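Local coordinates for protein 3'-5' exonuclease crn-4 (Caenorhabditis elegans, PDB 5DK5) that degrades RNA and DNA from the 3' end as a metal-dependent DEDDh exonuclease and takes part in the breakdown of DNA during apoptosis, at residues I129-M134 / I139-F144; F144-I149 / L250-T255; G268-C273 / D278-S283. All coordinates share one frame; numbering follows the deposited sequence.

Contact 1: residues I129-M134 / I139-F144; sequences IAQYQM and IQMPAF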
ATOM      1  N   ILE B 129      -7.096  10.527 -12.737  1.00 21.94           N
ATOM      2  CA  ILE B 129      -7.558  10.163 -11.401  1.00 21.16           C
ATOM      3  C   ILE B 129      -9.052   9.861 -11.374  1.00 22.28           C
ATOM      4  O   ILE B 129      -9.465   8.807 -10.888  1.00 20.45           O
ATOM      5  CB  ILE B 129      -7.239  11.278 -10.383  1.00 23.05           C
ATOM      6  CG1 ILE B 129      -5.721  11.411 -10.235  1.00 23.13           C
ATOM      7  CG2 ILE B 129      -7.903  10.994  -9.028  1.00 21.82           C
ATOM      8  CD1 ILE B 129      -5.262  12.550  -9.338  1.00 24.53           C
ATOM      9  N   ALA B 130      -9.863  10.781 -11.884  1.00 21.64           N
ATOM     10  CA  ALA B 130     -11.303  10.570 -11.892  1.00 21.66           C
ATOM     11  C   ALA B 130     -11.640   9.337 -12.718  1.00 21.63           C
ATOM     12  O   ALA B 130     -12.309   8.428 -12.236  1.00 21.19           O
ATOM     13  CB  ALA B 130     -12.029  11.791 -12.429  1.00 22.44           C
ATOM     14  N   GLN B 131     -11.147   9.293 -13.952  1.00 25.69           N
ATOM     15  CA  GLN B 131     -11.465   8.197 -14.866  1.00 27.82           C
ATOM     16  C   GLN B 131     -11.139   6.825 -14.265  1.00 28.87           C
ATOM     17  O   GLN B 131     -11.936   5.890 -14.364  1.00 27.26           O
ATOM     18  CB  GLN B 131     -10.714   8.374 -16.188  1.00 30.95           C
ATOM     19  CG  GLN B 131     -11.538   8.011 -17.407  1.00 32.60           C
ATOM     20  CD  GLN B 131     -10.726   7.973 -18.686  1.00 30.88           C
ATOM     21  OE1 GLN B 131     -11.004   7.175 -19.581  1.00 30.64           O
ATOM     22  NE2 GLN B 131      -9.724   8.840 -18.786  1.00 29.32           N
ATOM     23  N   TYR B 132      -9.973   6.710 -13.639  1.00 21.14           N
ATOM     24  CA  TYR B 132      -9.533   5.436 -13.075  1.00 20.49           C
ATOM     25  C   TYR B 132     -10.367   5.051 -11.858  1.00 19.88           C
ATOM     26  O   TYR B 132     -10.749   3.890 -11.700  1.00 19.61           O
ATOM     27  CB  TYR B 132      -8.055   5.498 -12.694  1.00 20.23           C
ATOM     28  CG  TYR B 132      -7.489   4.163 -12.269  1.00 19.96           C
ATOM     29  CD1 TYR B 132      -7.138   3.208 -13.212  1.00 21.73           C
ATOM     30  CD2 TYR B 132      -7.312   3.856 -10.929  1.00 18.95           C
ATOM     31  CE1 TYR B 132      -6.623   1.986 -12.832  1.00 21.71           C
ATOM     32  CE2 TYR B 132      -6.794   2.635 -10.538  1.00 21.08           C
ATOM     33  CZ  TYR B 132      -6.452   1.705 -11.494  1.00 21.94           C
ATOM     34  OH  TYR B 132      -5.939   0.487 -11.110  1.00 21.08           O
ATOM     35  N   GLN B 133     -10.644   6.027 -10.999  1.00 19.74           N
ATOM     36  CA  GLN B 133     -11.455   5.790  -9.811  1.00 19.28           C
ATOM     37  C   GLN B 133     -12.876   5.384 -10.197  1.00 21.83           C
ATOM     38  O   GLN B 133     -13.487   4.541  -9.538  1.00 22.44           O
ATOM     39  CB  GLN B 133     -11.481   7.036  -8.922  1.00 20.13           C
ATOM     40  CG  GLN B 133     -12.280   6.881  -7.635  1.00 18.88           C
ATOM     41  CD  GLN B 133     -11.711   5.818  -6.718  1.00 18.90           C
ATOM     42  OE1 GLN B 133     -10.638   5.990  -6.136  1.00 18.75           O
ATOM     43  NE2 GLN B 133     -12.427   4.708  -6.585  1.00 19.85           N
ATOM     44  N   MET B 134     -13.395   5.981 -11.268  1.00 23.77           N
ATOM     45  CA  MET B 134     -14.731   5.650 -11.756  1.00 24.90           C
ATOM     46  C   MET B 134     -14.791   4.190 -12.191  1.00 26.79           C
ATOM     47  O   MET B 134     -15.808   3.522 -12.012  1.00 29.36           O
ATOM     48  CB  MET B 134     -15.132   6.555 -12.926  1.00 25.99           C
ATOM     49  CG  MET B 134     -15.410   8.010 -12.558  1.00 29.60           C
ATOM     50  SD  MET B 134     -16.701   8.267 -11.338  1.00 51.53           S
ATOM     51  CE  MET B 134     -16.622  10.048 -11.201  1.00 72.94           C
ATOM     52  N   ILE B 139     -18.542   3.296 -11.781  1.00 30.96           N
ATOM     53  CA  ILE B 139     -19.429   4.432 -11.980  1.00 29.65           C
ATOM     54  C   ILE B 139     -19.199   5.011 -13.369  1.00 27.47           C
ATOM     55  O   ILE B 139     -18.065   5.105 -13.836  1.00 23.65           O
ATOM     56  CB  ILE B 139     -19.208   5.522 -10.914  1.00 32.31           C
ATOM     57  CG1 ILE B 139     -19.367   4.920  -9.514  1.00 34.06           C
ATOM     58  CG2 ILE B 139     -20.189   6.681 -11.120  1.00 34.30           C
ATOM     59  CD1 ILE B 139     -19.124   5.896  -8.380  1.00 36.69           C
ATOM     60  N   GLN B 140     -20.287   5.385 -14.032  1.00 28.39           N
ATOM     61  CA  GLN B 140     -20.200   5.982 -15.355  1.00 33.37           C
ATOM     62  C   GLN B 140     -19.565   7.364 -15.271  1.00 32.28           C
ATOM     63  O   GLN B 140     -19.921   8.168 -14.409  1.00 32.96           O
ATOM     64  CB  GLN B 140     -21.587   6.075 -15.988  1.00 42.47           C
ATOM     65  CG  GLN B 140     -21.582   6.588 -17.414  1.00 51.14           C
ATOM     66  CD  GLN B 140     -22.962   6.574 -18.034  1.00 58.20           C
ATOM     67  OE1 GLN B 140     -23.155   6.052 -19.132  1.00 60.74           O
ATOM     68  NE2 GLN B 140     -23.933   7.147 -17.332  1.00 60.27           N
ATOM     69  N   MET B 141     -18.624   7.633 -16.167  1.00 37.08           N
ATOM     70  CA  MET B 141     -17.964   8.932 -16.212  1.00 37.76           C
ATOM     71  C   MET B 141     -18.998  10.028 -16.489  1.00 36.76           C
ATOM     72  O   MET B 141     -19.619  10.030 -17.551  1.00 37.49           O
ATOM     73  CB  MET B 141     -16.877   8.941 -17.285  1.00 39.64           C
ATOM     74  CG  MET B 141     -15.900  10.096 -17.162  1.00 38.70           C
ATOM     75  SD  MET B 141     -14.782   9.907 -15.760  1.00 34.41           S
ATOM     76  CE  MET B 141     -13.702  11.311 -16.010  1.00 26.04           C
ATOM     77  N   PRO B 142     -19.193  10.961 -15.537  1.00 32.84           N
ATOM     78  CA  PRO B 142     -20.244  11.970 -15.719  1.00 33.51           C
ATOM     79  C   PRO B 142     -19.914  12.995 -16.800  1.00 33.65           C
ATOM     80  O   PRO B 142     -18.746  13.213 -17.123  1.00 33.02           O
ATOM     81  CB  PRO B 142     -20.332  12.639 -14.344  1.00 34.06           C
ATOM     82  CG  PRO B 142     -18.983  12.470 -13.761  1.00 32.74           C
ATOM     83  CD  PRO B 142     -18.472  11.148 -14.263  1.00 31.25           C
ATOM     84  N   ALA B 143     -20.949  13.626 -17.341  1.00 31.38           N
ATOM     85  CA  ALA B 143     -20.787  14.571 -18.435  1.00 33.62           C
ATOM     86  C   ALA B 143     -19.989  15.802 -18.021  1.00 32.39           C
ATOM     87  O   ALA B 143     -19.298  16.399 -18.845  1.00 33.92           O
ATOM     88  CB  ALA B 143     -22.148  14.988 -18.967  1.00 36.71           C
ATOM     89  N   PHE B 144     -20.086  16.186 -16.750  1.00 31.95           N
ATOM     90  CA  PHE B 144     -19.397  17.384 -16.273  1.00 32.96           C
ATOM     91  C   PHE B 144     -17.936  17.111 -15.898  1.00 31.45           C
ATOM     92  O   PHE B 144     -17.215  18.028 -15.500  1.00 30.13           O
ATOM     93  CB  PHE B 144     -20.139  18.005 -15.079  1.00 35.51           C
ATOM     94  CG  PHE B 144     -20.528  17.023 -14.009  1.00 36.97           C
ATOM     95  CD1 PHE B 144     -19.578  16.481 -13.160  1.00 37.17           C
ATOM     96  CD2 PHE B 144     -21.856  16.666 -13.835  1.00 37.44           C
ATOM     97  CE1 PHE B 144     -19.943  15.587 -12.169  1.00 37.21           C
ATOM     98  CE2 PHE B 144     -22.226  15.774 -12.846  1.00 38.26           C
ATOM     99  CZ  PHE B 144     -21.269  15.235 -12.011  1.00 37.18           C
TER
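The thioether of Met141 is the knob of this contact. Its SD rests on the backbone of Gln131, 3.8 Å from CA, with Met134 CG on one flank, while the terminal methyl CE reaches Ala130 CB at 4.0 Å. Ala130 suits this hollow because its single methyl leaves the helix surface low enough for a long, flexible neighbour to settle there. Met141 gets its sulfur into the hollow by bending: CG is anti to the backbone N (chi1 -165°), and a turn at chi2 brings the end of the chain back to the helix.

Met134 answers with a knob of its own, crossing Met141 at about a right angle. Its SD lies against the branched CB of Ile139 at 3.7 Å, and its CE meets the CD methylene of Pro142 at 3.7 Å, a methyl against a corner of the puckered ring. The one polar link is Ile139 N to Met134 O, 2.8 Å long and lying in the carbonyl plane, which ties the returning chain to the last turn of the helix.

Helix 124-136 is thereby joined to the loop leading into strand 147-150. Tyr99 of helix 95-109 packs on both Met134 and Pro142, and Phe26 of strand 20-28 lies against Ala130.

Contact 2: residues F144-I149 / L250-T255; sequences FFRQYI and LPLVVT
Leu252 lays a methyl over the guanidinium of Arg146: CD1 stands 3.5 Å above one face of the group, displaced toward its rim, and comes 3.6 Å from NE. The other branch, CD2, sits by Arg146 NH2 at 3.9 Å, and the two side chains cross at about a right angle. A flat cation offers its face to hydrocarbon and keeps its N-H groups for partners around the edge, so leucine is a suitable cover. Farther along, Tyr148 OH touches Val254 CG2 at 3.8 Å.

Strand 216-219 sets this spacing, for it runs between strands 147-150 and 253-256 in the sheet and the contact reaches across it by side chains alone. Arg146 pairs through its backbone with Leu218 and also gives NH2 to the Leu218 carbonyl; Tyr148 pairs with Glu216, whose carboxylate takes a weak hydrogen bond from the phenol. A bend at chi3 (57°) turns the arginine's end toward Leu252 and the zinc-binding Cys270 and Cys280, which it touches.

A leucine in place of Arg146 would probably leave the Leu218 carbonyl without its side-chain donor and the cysteine cluster without a neighbouring positive charge. With the zinc about 4 Å from the arginine side chain, the guanidinium is likely to offset part of the negative charge of four thiolates, while Leu252 lies over one of its faces.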
ATOM      1  N   PHE B 144     -20.086  16.186 -16.750  1.00 31.95           N
ATOM      2  CA  PHE B 144     -19.397  17.384 -16.273  1.00 32.96           C
ATOM      3  C   PHE B 144     -17.936  17.111 -15.898  1.00 31.45           C
ATOM      4  O   PHE B 144     -17.215  18.028 -15.500  1.00 30.13           O
ATOM      5  CB  PHE B 144     -20.139  18.005 -15.079  1.00 35.51           C
ATOM      6  CG  PHE B 144     -20.528  17.023 -14.009  1.00 36.97           C
ATOM      7  CD1 PHE B 144     -19.578  16.481 -13.160  1.00 37.17           C
ATOM      8  CD2 PHE B 144     -21.856  16.666 -13.835  1.00 37.44           C
ATOM      9  CE1 PHE B 144     -19.943  15.587 -12.169  1.00 37.21           C
ATOM     10  CE2 PHE B 144     -22.226  15.774 -12.846  1.00 38.26           C
ATOM     11  CZ  PHE B 144     -21.269  15.235 -12.011  1.00 37.18           C
ATOM     12  N   PHE B 145     -17.506  15.856 -16.025  1.00 31.47           N
ATOM     13  CA  PHE B 145     -16.095  15.503 -15.875  1.00 29.71           C
ATOM     14  C   PHE B 145     -15.431  15.259 -17.235  1.00 29.86           C
ATOM     15  O   PHE B 145     -14.217  15.061 -17.310  1.00 29.38           O
ATOM     16  CB  PHE B 145     -15.926  14.253 -14.999  1.00 28.19           C
ATOM     17  CG  PHE B 145     -15.985  14.514 -13.509  1.00 27.10           C
ATOM     18  CD1 PHE B 145     -16.135  15.794 -12.996  1.00 28.45           C
ATOM     19  CD2 PHE B 145     -15.868  13.459 -12.619  1.00 27.65           C
ATOM     20  CE1 PHE B 145     -16.177  16.011 -11.628  1.00 28.66           C
ATOM     21  CE2 PHE B 145     -15.908  13.669 -11.251  1.00 26.56           C
ATOM     22  CZ  PHE B 145     -16.062  14.945 -10.755  1.00 27.18           C
ATOM     23  N   ARG B 146     -16.225  15.266 -18.303  1.00 30.11           N
ATOM     24  CA  ARG B 146     -15.704  15.029 -19.647  1.00 31.53           C
ATOM     25  C   ARG B 146     -15.526  16.344 -20.411  1.00 33.08           C
ATOM     26  O   ARG B 146     -15.170  16.351 -21.591  1.00 32.37           O
ATOM     27  CB  ARG B 146     -16.624  14.075 -20.410  1.00 33.61           C
ATOM     28  CG  ARG B 146     -16.574  12.648 -19.876  1.00 34.17           C
ATOM     29  CD  ARG B 146     -17.367  11.678 -20.734  1.00 36.64           C
ATOM     30  NE  ARG B 146     -16.921  11.680 -22.124  1.00 41.61           N
ATOM     31  CZ  ARG B 146     -17.294  10.784 -23.032  1.00 45.19           C
ATOM     32  NH1 ARG B 146     -18.118   9.798 -22.701  1.00 45.42           N
ATOM     33  NH2 ARG B 146     -16.836  10.869 -24.274  1.00 46.52           N
ATOM     34  N   GLN B 147     -15.787  17.453 -19.727  1.00 33.00           N
ATOM     35  CA  GLN B 147     -15.390  18.770 -20.202  1.00 33.10           C
ATOM     36  C   GLN B 147     -14.949  19.586 -18.995  1.00 32.84           C
ATOM     37  O   GLN B 147     -15.580  19.531 -17.940  1.00 35.12           O
ATOM     38  CB  GLN B 147     -16.530  19.468 -20.949  1.00 35.79           C
ATOM     39  CG  GLN B 147     -17.774  19.749 -20.109  1.00 38.34           C
ATOM     40  CD  GLN B 147     -18.728  20.721 -20.780  1.00 40.95           C
ATOM     41  OE1 GLN B 147     -19.302  21.593 -20.126  1.00 41.46           O
ATOM     42  NE2 GLN B 147     -18.904  20.576 -22.090  1.00 40.86           N
ATOM     43  N   TYR B 148     -13.855  20.322 -19.137  1.00 30.87           N
ATOM     44  CA  TYR B 148     -13.315  21.070 -18.010  1.00 31.84           C
ATOM     45  C   TYR B 148     -12.297  22.110 -18.456  1.00 31.10           C
ATOM     46  O   TYR B 148     -11.975  22.214 -19.639  1.00 31.72           O
ATOM     47  CB  TYR B 148     -12.674  20.117 -17.000  1.00 33.99           C
ATOM     48  CG  TYR B 148     -11.532  19.308 -17.566  1.00 37.28           C
ATOM     49  CD1 TYR B 148     -11.758  18.075 -18.166  1.00 38.94           C
ATOM     50  CD2 TYR B 148     -10.227  19.772 -17.495  1.00 38.38           C
ATOM     51  CE1 TYR B 148     -10.717  17.331 -18.683  1.00 39.75           C
ATOM     52  CE2 TYR B 148      -9.178  19.037 -18.009  1.00 38.79           C
ATOM     53  CZ  TYR B 148      -9.429  17.817 -18.601  1.00 38.63           C
ATOM     54  OH  TYR B 148      -8.390  17.078 -19.117  1.00 36.70           O
ATOM     55  N   ILE B 149     -11.800  22.870 -17.486  1.00 31.34           N
ATOM     56  CA  ILE B 149     -10.847  23.939 -17.741  1.00 33.34           C
ATOM     57  C   ILE B 149      -9.476  23.594 -17.176  1.00 33.15           C
ATOM     58  O   ILE B 149      -9.285  23.557 -15.961  1.00 33.19           O
ATOM     59  CB  ILE B 149     -11.330  25.270 -17.130  1.00 36.44           C
ATOM     60  CG1 ILE B 149     -12.731  25.604 -17.662  1.00 38.19           C
ATOM     61  CG2 ILE B 149     -10.330  26.389 -17.432  1.00 39.34           C
ATOM     62  CD1 ILE B 149     -13.297  26.927 -17.193  1.00 33.90           C
ATOM     63  N   LEU B 250      -6.557   3.851 -20.314  1.00 27.57           N
ATOM     64  CA  LEU B 250      -7.811   4.533 -20.018  1.00 27.93           C
ATOM     65  C   LEU B 250      -8.629   4.708 -21.298  1.00 29.39           C
ATOM     66  O   LEU B 250      -8.081   5.084 -22.336  1.00 30.75           O
ATOM     67  CB  LEU B 250      -7.545   5.887 -19.364  1.00 27.60           C
ATOM     68  CG  LEU B 250      -6.830   5.828 -18.012  1.00 27.67           C
ATOM     69  CD1 LEU B 250      -6.400   7.215 -17.574  1.00 28.88           C
ATOM     70  CD2 LEU B 250      -7.722   5.191 -16.953  1.00 27.20           C
ATOM     71  N   PRO B 251      -9.945   4.431 -21.235  1.00 28.41           N
ATOM     72  CA  PRO B 251     -10.780   4.494 -22.445  1.00 28.01           C
ATOM     73  C   PRO B 251     -10.920   5.893 -23.046  1.00 28.91           C
ATOM     74  O   PRO B 251     -10.884   6.022 -24.270  1.00 31.72           O
ATOM     75  CB  PRO B 251     -12.142   3.980 -21.961  1.00 27.40           C
ATOM     76  CG  PRO B 251     -12.127   4.156 -20.488  1.00 28.15           C
ATOM     77  CD  PRO B 251     -10.710   3.955 -20.070  1.00 26.85           C
ATOM     78  N   LEU B 252     -11.087   6.914 -22.211  1.00 26.75           N
ATOM     79  CA  LEU B 252     -11.285   8.275 -22.708  1.00 27.45           C
ATOM     80  C   LEU B 252      -9.966   9.035 -22.807  1.00 27.65           C
ATOM     81  O   LEU B 252      -9.108   8.943 -21.928  1.00 28.44           O
ATOM     82  CB  LEU B 252     -12.266   9.044 -21.818  1.00 27.06           C
ATOM     83  CG  LEU B 252     -13.657   8.424 -21.655  1.00 26.96           C
ATOM     84  CD1 LEU B 252     -14.540   9.317 -20.798  1.00 26.71           C
ATOM     85  CD2 LEU B 252     -14.316   8.160 -23.003  1.00 49.91           C
ATOM     86  N   VAL B 253      -9.833   9.792 -23.892  1.00 29.17           N
ATOM     87  CA  VAL B 253      -8.622  10.539 -24.207  1.00 30.44           C
ATOM     88  C   VAL B 253      -8.877  12.043 -24.128  1.00 31.95           C
ATOM     89  O   VAL B 253      -9.981  12.509 -24.411  1.00 32.68           O
ATOM     90  CB  VAL B 253      -8.108  10.160 -25.619  1.00 51.97           C
ATOM     91  CG1 VAL B 253      -7.425  11.338 -26.322  1.00 53.78           C
ATOM     92  CG2 VAL B 253      -7.174   8.963 -25.536  1.00 51.85           C
ATOM     93  N   VAL B 254      -7.850  12.797 -23.745  1.00 30.62           N
ATOM     94  CA  VAL B 254      -7.940  14.250 -23.719  1.00 31.78           C
ATOM     95  C   VAL B 254      -7.950  14.797 -25.141  1.00 34.98           C
ATOM     96  O   VAL B 254      -7.087  14.461 -25.952  1.00 37.38           O
ATOM     97  CB  VAL B 254      -6.771  14.883 -22.935  1.00 32.29           C
ATOM     98  CG1 VAL B 254      -6.761  16.409 -23.097  1.00 33.91           C
ATOM     99  CG2 VAL B 254      -6.853  14.511 -21.466  1.00 32.44           C
ATOM    100  N   THR B 255      -8.937  15.638 -25.431  1.00 39.22           N
ATOM    101  CA  THR B 255      -9.047  16.292 -26.730  1.00 43.37           C
ATOM    102  C   THR B 255      -9.081  17.802 -26.552  1.00 42.38           C
ATOM    103  O   THR B 255     -10.017  18.352 -25.974  1.00 40.36           O
ATOM    104  CB  THR B 255     -10.307  15.844 -27.491  1.00 47.93           C
ATOM    105  OG1 THR B 255     -10.302  14.418 -27.630  1.00 50.79           O
ATOM    106  CG2 THR B 255     -10.365  16.480 -28.871  1.00 49.22           C
TER

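Contact 3: residues G268-C273 / D278-S283; sequences GVCRYC and DVCGTS. With ZN (zinc ion), chain I.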
ATOM      1  N   GLY B 268     -24.102  17.435 -22.946  1.00 52.98           N
ATOM      2  CA  GLY B 268     -23.062  16.467 -22.625  1.00 47.59           C
ATOM      3  C   GLY B 268     -22.967  15.442 -23.742  1.00 44.62           C
ATOM      4  O   GLY B 268     -23.375  14.292 -23.591  1.00 42.67           O
ATOM      5  N   VAL B 269     -22.444  15.884 -24.881  1.00 48.49           N
ATOM      6  CA  VAL B 269     -22.292  15.039 -26.060  1.00 47.55           C
ATOM      7  C   VAL B 269     -20.818  14.847 -26.379  1.00 46.69           C
ATOM      8  O   VAL B 269     -20.059  15.814 -26.449  1.00 46.69           O
ATOM      9  CB  VAL B 269     -23.002  15.651 -27.284  1.00 47.31           C
ATOM     10  CG1 VAL B 269     -22.813  14.770 -28.511  1.00 47.51           C
ATOM     11  CG2 VAL B 269     -24.483  15.851 -26.991  1.00 46.29           C
ATOM     12  N   CYS B 270     -20.414  13.595 -26.568  1.00 43.78           N
ATOM     13  CA  CYS B 270     -19.034  13.294 -26.922  1.00 41.56           C
ATOM     14  C   CYS B 270     -18.690  13.964 -28.243  1.00 39.64           C
ATOM     15  O   CYS B 270     -19.422  13.836 -29.223  1.00 39.89           O
ATOM     16  CB  CYS B 270     -18.808  11.786 -27.019  1.00 40.07           C
ATOM     17  SG  CYS B 270     -17.195  11.354 -27.706  1.00 41.07           S
ATOM     18  N   ARG B 271     -17.577  14.685 -28.260  1.00 39.76           N
ATOM     19  CA  ARG B 271     -17.180  15.445 -29.436  1.00 40.89           C
ATOM     20  C   ARG B 271     -16.859  14.531 -30.617  1.00 40.96           C
ATOM     21  O   ARG B 271     -17.045  14.915 -31.771  1.00 39.70           O
ATOM     22  CB  ARG B 271     -15.970  16.326 -29.112  1.00 45.03           C
ATOM     23  CG  ARG B 271     -15.987  17.687 -29.785  1.00 51.26           C
ATOM     24  CD  ARG B 271     -17.170  18.514 -29.331  1.00 56.32           C
ATOM     25  NE  ARG B 271     -18.019  18.910 -30.454  1.00 63.96           N
ATOM     26  CZ  ARG B 271     -19.349  18.949 -30.433  1.00 69.16           C
ATOM     27  NH1 ARG B 271     -20.029  18.603 -29.346  1.00 70.09           N
ATOM     28  NH2 ARG B 271     -20.009  19.333 -31.518  1.00 71.66           N
ATOM     29  N   TYR B 272     -16.386  13.321 -30.329  1.00 37.99           N
ATOM     30  CA  TYR B 272     -15.973  12.404 -31.384  1.00 41.37           C
ATOM     31  C   TYR B 272     -17.159  11.660 -32.002  1.00 43.32           C
ATOM     32  O   TYR B 272     -17.487  11.868 -33.170  1.00 44.09           O
ATOM     33  CB  TYR B 272     -14.954  11.396 -30.848  1.00 40.30           C
ATOM     34  CG  TYR B 272     -14.280  10.602 -31.939  1.00 42.00           C
ATOM     35  CD1 TYR B 272     -14.857   9.445 -32.442  1.00 42.38           C
ATOM     36  CD2 TYR B 272     -13.070  11.017 -32.477  1.00 44.01           C
ATOM     37  CE1 TYR B 272     -14.247   8.721 -33.445  1.00 43.34           C
ATOM     38  CE2 TYR B 272     -12.453  10.300 -33.480  1.00 44.84           C
ATOM     39  CZ  TYR B 272     -13.045   9.153 -33.961  1.00 44.22           C
ATOM     40  OH  TYR B 272     -12.429   8.435 -34.959  1.00 44.68           O
ATOM     41  N   CYS B 273     -17.798  10.797 -31.216  1.00 51.98           N
ATOM     42  CA  CYS B 273     -18.854   9.926 -31.729  1.00 54.69           C
ATOM     43  C   CYS B 273     -20.210  10.626 -31.792  1.00 55.11           C
ATOM     44  O   CYS B 273     -21.170  10.077 -32.332  1.00 54.91           O
ATOM     45  CB  CYS B 273     -18.965   8.668 -30.866  1.00 53.86           C
ATOM     46  SG  CYS B 273     -19.547   8.961 -29.185  1.00 43.93           S
ATOM     47  N   ASP B 278     -24.084   9.179 -21.857  1.00 62.77           N
ATOM     48  CA  ASP B 278     -24.738   8.092 -21.132  1.00 62.78           C
ATOM     49  C   ASP B 278     -24.617   6.779 -21.909  1.00 62.54           C
ATOM     50  O   ASP B 278     -24.825   5.700 -21.354  1.00 62.46           O
ATOM     51  CB  ASP B 278     -26.213   8.420 -20.866  1.00 65.63           C
ATOM     52  CG  ASP B 278     -26.905   9.041 -22.067  1.00 68.80           C
ATOM     53  OD1 ASP B 278     -26.447   8.815 -23.206  1.00 69.96           O
ATOM     54  OD2 ASP B 278     -27.907   9.761 -21.870  1.00 70.15           O
ATOM     55  N   VAL B 279     -24.285   6.885 -23.194  1.00 58.45           N
ATOM     56  CA  VAL B 279     -24.039   5.720 -24.041  1.00 58.90           C
ATOM     57  C   VAL B 279     -22.544   5.597 -24.316  1.00 59.31           C
ATOM     58  O   VAL B 279     -21.960   4.520 -24.184  1.00 59.36           O
ATOM     59  CB  VAL B 279     -24.803   5.817 -25.380  1.00 60.39           C
ATOM     60  CG1 VAL B 279     -24.524   4.598 -26.255  1.00 61.42           C
ATOM     61  CG2 VAL B 279     -26.297   5.958 -25.131  1.00 61.58           C
ATOM     62  N   CYS B 280     -21.933   6.711 -24.701  1.00 55.77           N
ATOM     63  CA  CYS B 280     -20.500   6.760 -24.954  1.00 58.50           C
ATOM     64  C   CYS B 280     -19.708   6.657 -23.652  1.00 59.87           C
ATOM     65  O   CYS B 280     -20.060   7.282 -22.652  1.00 59.37           O
ATOM     66  CB  CYS B 280     -20.138   8.051 -25.690  1.00 59.45           C
ATOM     67  SG  CYS B 280     -18.365   8.370 -25.788  1.00 40.15           S
ATOM     68  N   GLY B 281     -18.639   5.864 -23.677  1.00 44.96           N
ATOM     69  CA  GLY B 281     -17.781   5.679 -22.519  1.00 44.19           C
ATOM     70  C   GLY B 281     -18.057   4.387 -21.772  1.00 40.61           C
ATOM     71  O   GLY B 281     -17.386   4.077 -20.787  1.00 40.67           O
ATOM     72  N   THR B 282     -19.044   3.630 -22.239  1.00 61.11           N
ATOM     73  CA  THR B 282     -19.392   2.357 -21.621  1.00 58.81           C
ATOM     74  C   THR B 282     -18.290   1.325 -21.837  1.00 58.35           C
ATOM     75  O   THR B 282     -17.899   0.615 -20.910  1.00 54.94           O
ATOM     76  CB  THR B 282     -20.717   1.807 -22.185  1.00 57.16           C
ATOM     77  OG1 THR B 282     -21.778   2.723 -21.893  1.00 57.12           O
ATOM     78  CG2 THR B 282     -21.047   0.445 -21.578  1.00 56.55           C
ATOM     79  N   SER B 283     -17.799   1.253 -23.071  1.00 63.56           N
ATOM     80  CA  SER B 283     -16.770   0.291 -23.447  1.00 62.93           C
ATOM     81  C   SER B 283     -15.560   0.981 -24.071  1.00 59.89           C
ATOM     82  O   SER B 283     -15.692   2.005 -24.740  1.00 60.49           O
ATOM     83  CB  SER B 283     -17.342  -0.739 -24.424  1.00 65.99           C
ATOM     84  OG  SER B 283     -16.317  -1.565 -24.949  1.00 67.43           O
TER
HETATM   85 ZN    ZN I 301     -17.548   9.100 -27.862  1.00 42.66          ZN
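Cys270 SG is gripped three ways: it binds the zinc ion at 2.3 Å and accepts two weak hydrogen bonds, from Tyr272 N and from Cys273 N, the latter 3.6 Å long. Across the contact it lies 3.7 Å from Cys280 SG, a second thiolate on the same metal. Such backbone N-H groups directed at a ligand sulfur are likely to spread some of its negative charge.

Cys270 and Cys273 form the CxxC half of a Cys4 site that Cys280 and, from just beyond strand 216-219, Cys220 complete. The spacing works because the two sulfurs leave their backbones differently: Cys270 SG is anti to its own N (chi1 171°), whereas Cys273 SG lies between N and the carbonyl carbon (chi1 67°), and both converge on one ion. Cys273 SG binds zinc at 2.4 Å and comes within 3.6 Å of Cys280 SG, the spacing expected of two sulfurs on one zinc, whose charge probably offsets their mutual repulsion.

Cys280 itself sits in a type II beta turn from Val279 to Thr282. The left-handed position after it is taken by Gly281, where a CB would jam against the preceding carbonyl oxygen, and the Thr282 hydroxyl bridges the turn, OG1 giving a 2.9 Å bond to Val279 O from above the carbonyl plane.

How the contacts relate
Contact 2 is the hub, its centre about 9 Å from that of contact 1 and about 10 Å from that of contact 3. Toward contact 1, Gln131 OE1 probably accepts a hydrogen bond from Leu252 N at 2.6 Å, and Met134 CE packs on Phe145 CE2 at 3.7 Å. Toward contact 3, Arg146 NH2 lies 3.5 Å from Cys270 SG. Contacts 1 and 3 also meet directly, with Ala143 CB 4.0 Å from Gly268 CA. The zinc site thus backs onto the exonuclease core through the loop that precedes strand 147-150, whereas the magnesium of the active site is about 12 Å from the Ala130 side chain, and the zinc about 11 Å from that of Met141.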